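Local coordinates for inulin fructotransferase (PDB 2INV), which probably cleaves inulin by intramolecular fructosyl transfer, releasing a cyclic di-fructose anhydride from the end of the chain, at residues A[375-381]-A[395-401]. Sequence-based numbering, arbitrary orientation.
Sequences QHVVLDA and SQITSYS
Two successive coils of the right-handed parallel beta-helix stack here near its C-terminal end: strand 377-379, with Val-377, Val-378 and Leu-379, lies over Ile-397, Thr-398 and Ser-399 of strand 397-399, the short axes 4.7 Å apart and nearly parallel. Three nearly straight backbone bonds join them. Thr-398 is straddled by Val-377 and Leu-379, its N donating to Val-377 O at 2.9 Å and its O accepting from Leu-379 N at 2.8 Å; Leu-379 is straddled in turn by Thr-398 and Tyr-400, whose N closes on Leu-379 O. At the corner at His-376, His-376 N makes a weak bond to Gln-396 O, bent to 125° at the hydrogen. With CG anti to the carbonyl carbon in both residues, the two side chains run the same way and the imidazole lies across Gln-396 CB. This carbon sits over the centre of one ring face, 3.8 Å from the His-376 centroid and 9° off the ring normal, a CH-pi contact. The extended Gln-396 chain runs alongside the ring, its amide plane 37° from the imidazole. His-376 ND1 bonds Ser-391 O and Gln-396 OE1 bonds Thr-393 N, so the connection between strands 387-389 and 397-399 holds ring and amide from its side. Replacing His-376 by an alanine would remove the ring, and Ser-391 O would probably lose this partner and Gln-396 CB the face it packs on. On the face bearing Val-378 and Thr-398, Val-378 CG2 reaches Thr-398 CB at 4.1 Å, while Val-378 CG1 meets Tyr-400 CE2 at 4.0 Å. Thr-398 CG2 lies above one face of the Tyr-400 ring, toward its rim. Val-377, Leu-379 and Ile-397 point to the other face, into the interior, where all three touch Val-388 of strand 387-389; His-376 packs on Val-368 of strand 362-370, and strand 351-357 pairs with the far edge of 375-379, continuing the stack of coils.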
ATOM      1  N   GLN A 375      -0.149 -33.003   7.373  1.00 14.90           N
ATOM      2  CA  GLN A 375      -1.563 -32.854   7.666  1.00 14.14           C
ATOM      3  C   GLN A 375      -1.840 -31.379   7.406  1.00 14.62           C
ATOM      4  O   GLN A 375      -1.377 -30.506   8.154  1.00 14.45           O
ATOM      5  CB  GLN A 375      -1.882 -33.223   9.119  1.00 14.58           C
ATOM      6  CG  GLN A 375      -1.945 -34.737   9.396  1.00 15.20           C
ATOM      7  CD  GLN A 375      -2.799 -35.504   8.399  1.00 15.80           C
ATOM      8  OE1 GLN A 375      -2.273 -36.152   7.490  1.00 18.12           O
ATOM      9  NE2 GLN A 375      -4.121 -35.435   8.565  1.00 14.81           N
ATOM     10  N   HIS A 376      -2.563 -31.118   6.319  1.00 13.79           N
ATOM     11  CA  HIS A 376      -2.904 -29.765   5.913  1.00 13.84           C
ATOM     12  C   HIS A 376      -3.682 -29.037   6.992  1.00 14.40           C
ATOM     13  O   HIS A 376      -3.482 -27.843   7.227  1.00 14.68           O
ATOM     14  CB  HIS A 376      -3.735 -29.806   4.635  1.00 14.29           C
ATOM     15  CG  HIS A 376      -3.010 -30.381   3.464  1.00 13.34           C
ATOM     16  ND1 HIS A 376      -3.471 -30.261   2.172  1.00 14.66           N
ATOM     17  CD2 HIS A 376      -1.855 -31.086   3.389  1.00 14.23           C
ATOM     18  CE1 HIS A 376      -2.633 -30.866   1.351  1.00 15.08           C
ATOM     19  NE2 HIS A 376      -1.644 -31.375   2.064  1.00 15.83           N
ATOM     20  N   VAL A 377      -4.589 -29.758   7.632  1.00 14.06           N
ATOM     21  CA  VAL A 377      -5.391 -29.159   8.673  1.00 13.75           C
ATOM     22  C   VAL A 377      -5.627 -30.146   9.794  1.00 13.66           C
ATOM     23  O   VAL A 377      -5.927 -31.317   9.562  1.00 14.83           O
ATOM     24  CB  VAL A 377      -6.755 -28.690   8.123  1.00 14.13           C
ATOM     25  CG1 VAL A 377      -7.522 -27.953   9.206  1.00 13.95           C
ATOM     26  CG2 VAL A 377      -6.551 -27.804   6.910  1.00 13.29           C
ATOM     27  N   VAL A 378      -5.472 -29.666  11.017  1.00 12.85           N
ATOM     28  CA  VAL A 378      -5.696 -30.498  12.180  1.00 12.19           C
ATOM     29  C   VAL A 378      -6.615 -29.733  13.106  1.00 12.24           C
ATOM     30  O   VAL A 378      -6.360 -28.585  13.460  1.00 11.82           O
ATOM     31  CB  VAL A 378      -4.397 -30.812  12.940  1.00 12.52           C
ATOM     32  CG1 VAL A 378      -4.717 -31.527  14.251  1.00 10.75           C
ATOM     33  CG2 VAL A 378      -3.491 -31.687  12.094  1.00 12.05           C
ATOM     34  N   LEU A 379      -7.709 -30.376  13.475  1.00 12.74           N
ATOM     35  CA  LEU A 379      -8.666 -29.776  14.383  1.00 14.56           C
ATOM     36  C   LEU A 379      -8.519 -30.548  15.674  1.00 15.26           C
ATOM     37  O   LEU A 379      -8.736 -31.761  15.728  1.00 15.44           O
ATOM     38  CB  LEU A 379     -10.087 -29.903  13.846  1.00 15.08           C
ATOM     39  CG  LEU A 379     -10.462 -29.402  12.411  1.00 16.60           C
ATOM     40  CD1 LEU A 379     -10.518 -28.067  12.235  1.00 17.72           C
ATOM     41  CD2 LEU A 379      -9.830 -30.002  11.372  1.00 17.26           C
ATOM     42  N   ASP A 380      -8.126 -29.827  16.709  1.00 16.58           N
ATOM     43  CA  ASP A 380      -7.906 -30.402  18.019  1.00 17.96           C
ATOM     44  C   ASP A 380      -9.233 -30.776  18.689  1.00 18.24           C
ATOM     45  O   ASP A 380     -10.269 -30.160  18.423  1.00 18.23           O
ATOM     46  CB  ASP A 380      -7.108 -29.398  18.836  1.00 19.13           C
ATOM     47  CG  ASP A 380      -6.707 -29.925  20.182  1.00 21.10           C
ATOM     48  OD1 ASP A 380      -5.561 -30.398  20.346  1.00 24.21           O
ATOM     49  OD2 ASP A 380      -7.551 -29.847  21.099  1.00 20.93           O
ATOM     50  N   ALA A 381      -9.197 -31.808  19.529  1.00 18.69           N
ATOM     51  CA  ALA A 381     -10.391 -32.311  20.210  1.00 19.20           C
ATOM     52  C   ALA A 381     -11.209 -31.265  20.971  1.00 19.55           C
ATOM     53  O   ALA A 381     -12.340 -31.534  21.374  1.00 20.27           O
ATOM     54  CB  ALA A 381      -9.996 -33.449  21.150  1.00 19.36           C
ATOM     55  N   SER A 395      -7.292 -37.714   3.799  1.00 19.12           N
ATOM     56  CA  SER A 395      -6.144 -38.240   4.533  1.00 18.37           C
ATOM     57  C   SER A 395      -5.080 -37.187   4.826  1.00 17.68           C
ATOM     58  O   SER A 395      -4.054 -37.483   5.440  1.00 17.73           O
ATOM     59  CB  SER A 395      -5.532 -39.428   3.789  1.00 18.65           C
ATOM     60  OG  SER A 395      -4.968 -39.050   2.536  1.00 19.18           O
ATOM     61  N   GLN A 396      -5.334 -35.955   4.400  1.00 17.55           N
ATOM     62  CA  GLN A 396      -4.410 -34.862   4.663  1.00 16.74           C
ATOM     63  C   GLN A 396      -5.076 -33.968   5.708  1.00 16.94           C
ATOM     64  O   GLN A 396      -4.567 -32.890   6.040  1.00 16.05           O
ATOM     65  CB  GLN A 396      -4.126 -34.074   3.380  1.00 17.12           C
ATOM     66  CG  GLN A 396      -3.473 -34.931   2.256  1.00 17.93           C
ATOM     67  CD  GLN A 396      -3.299 -34.193   0.941  1.00 17.45           C
ATOM     68  OE1 GLN A 396      -4.227 -33.538   0.446  1.00 17.66           O
ATOM     69  NE2 GLN A 396      -2.106 -34.311   0.357  1.00 17.95           N
ATOM     70  N   ILE A 397      -6.199 -34.454   6.242  1.00 16.59           N
ATOM     71  CA  ILE A 397      -6.980 -33.731   7.251  1.00 17.95           C
ATOM     72  C   ILE A 397      -7.278 -34.574   8.501  1.00 17.94           C
ATOM     73  O   ILE A 397      -7.856 -35.665   8.401  1.00 17.91           O
ATOM     74  CB  ILE A 397      -8.335 -33.278   6.668  1.00 18.56           C
ATOM     75  CG1 ILE A 397      -8.104 -32.405   5.435  1.00 19.65           C
ATOM     76  CG2 ILE A 397      -9.133 -32.530   7.718  1.00 19.16           C
ATOM     77  CD1 ILE A 397      -9.379 -31.947   4.754  1.00 22.14           C
ATOM     78  N   THR A 398      -6.891 -34.069   9.671  1.00 18.08           N
ATOM     79  CA  THR A 398      -7.153 -34.773  10.922  1.00 18.79           C
ATOM     80  C   THR A 398      -8.128 -33.968  11.779  1.00 19.14           C
ATOM     81  O   THR A 398      -7.832 -32.843  12.180  1.00 17.68           O
ATOM     82  CB  THR A 398      -5.875 -34.982  11.757  1.00 19.28           C
ATOM     83  OG1 THR A 398      -4.949 -35.810  11.043  1.00 18.19           O
ATOM     84  CG2 THR A 398      -6.219 -35.657  13.087  1.00 19.33           C
ATOM     85  N   SER A 399      -9.290 -34.549  12.048  1.00 19.67           N
ATOM     86  CA  SER A 399     -10.286 -33.895  12.873  1.00 20.78           C
ATOM     87  C   SER A 399     -10.496 -34.735  14.124  1.00 21.70           C
ATOM     88  O   SER A 399     -10.969 -35.870  14.042  1.00 21.42           O
ATOM     89  CB  SER A 399     -11.604 -33.749  12.110  1.00 20.58           C
ATOM     90  OG  SER A 399     -12.647 -33.303  12.966  1.00 20.17           O
ATOM     91  N   TYR A 400     -10.131 -34.186  15.279  1.00 22.16           N
ATOM     92  CA  TYR A 400     -10.298 -34.905  16.540  1.00 24.00           C
ATOM     93  C   TYR A 400     -11.626 -34.546  17.136  1.00 25.31           C
ATOM     94  O   TYR A 400     -11.904 -34.846  18.301  1.00 25.94           O
ATOM     95  CB  TYR A 400      -9.225 -34.523  17.535  1.00 24.01           C
ATOM     96  CG  TYR A 400      -7.884 -35.041  17.153  1.00 24.45           C
ATOM     97  CD1 TYR A 400      -7.675 -36.402  16.950  1.00 24.77           C
ATOM     98  CD2 TYR A 400      -6.825 -34.175  16.983  1.00 25.39           C
ATOM     99  CE1 TYR A 400      -6.437 -36.886  16.595  1.00 24.99           C
ATOM    100  CE2 TYR A 400      -5.573 -34.636  16.623  1.00 25.24           C
ATOM    101  CZ  TYR A 400      -5.386 -35.994  16.430  1.00 25.81           C
ATOM    102  OH  TYR A 400      -4.149 -36.457  16.087  1.00 25.70           O
ATOM    103  N   SER A 401     -12.436 -33.866  16.346  1.00 26.50           N
ATOM    104  CA  SER A 401     -13.742 -33.485  16.817  1.00 27.88           C
ATOM    105  C   SER A 401     -14.681 -34.291  15.953  1.00 28.21           C
ATOM    106  O   SER A 401     -14.256 -34.852  14.934  1.00 29.07           O
ATOM    107  CB  SER A 401     -13.957 -31.998  16.604  1.00 28.55           C
ATOM    108  OG  SER A 401     -15.283 -31.633  16.946  1.00 29.64           O
TER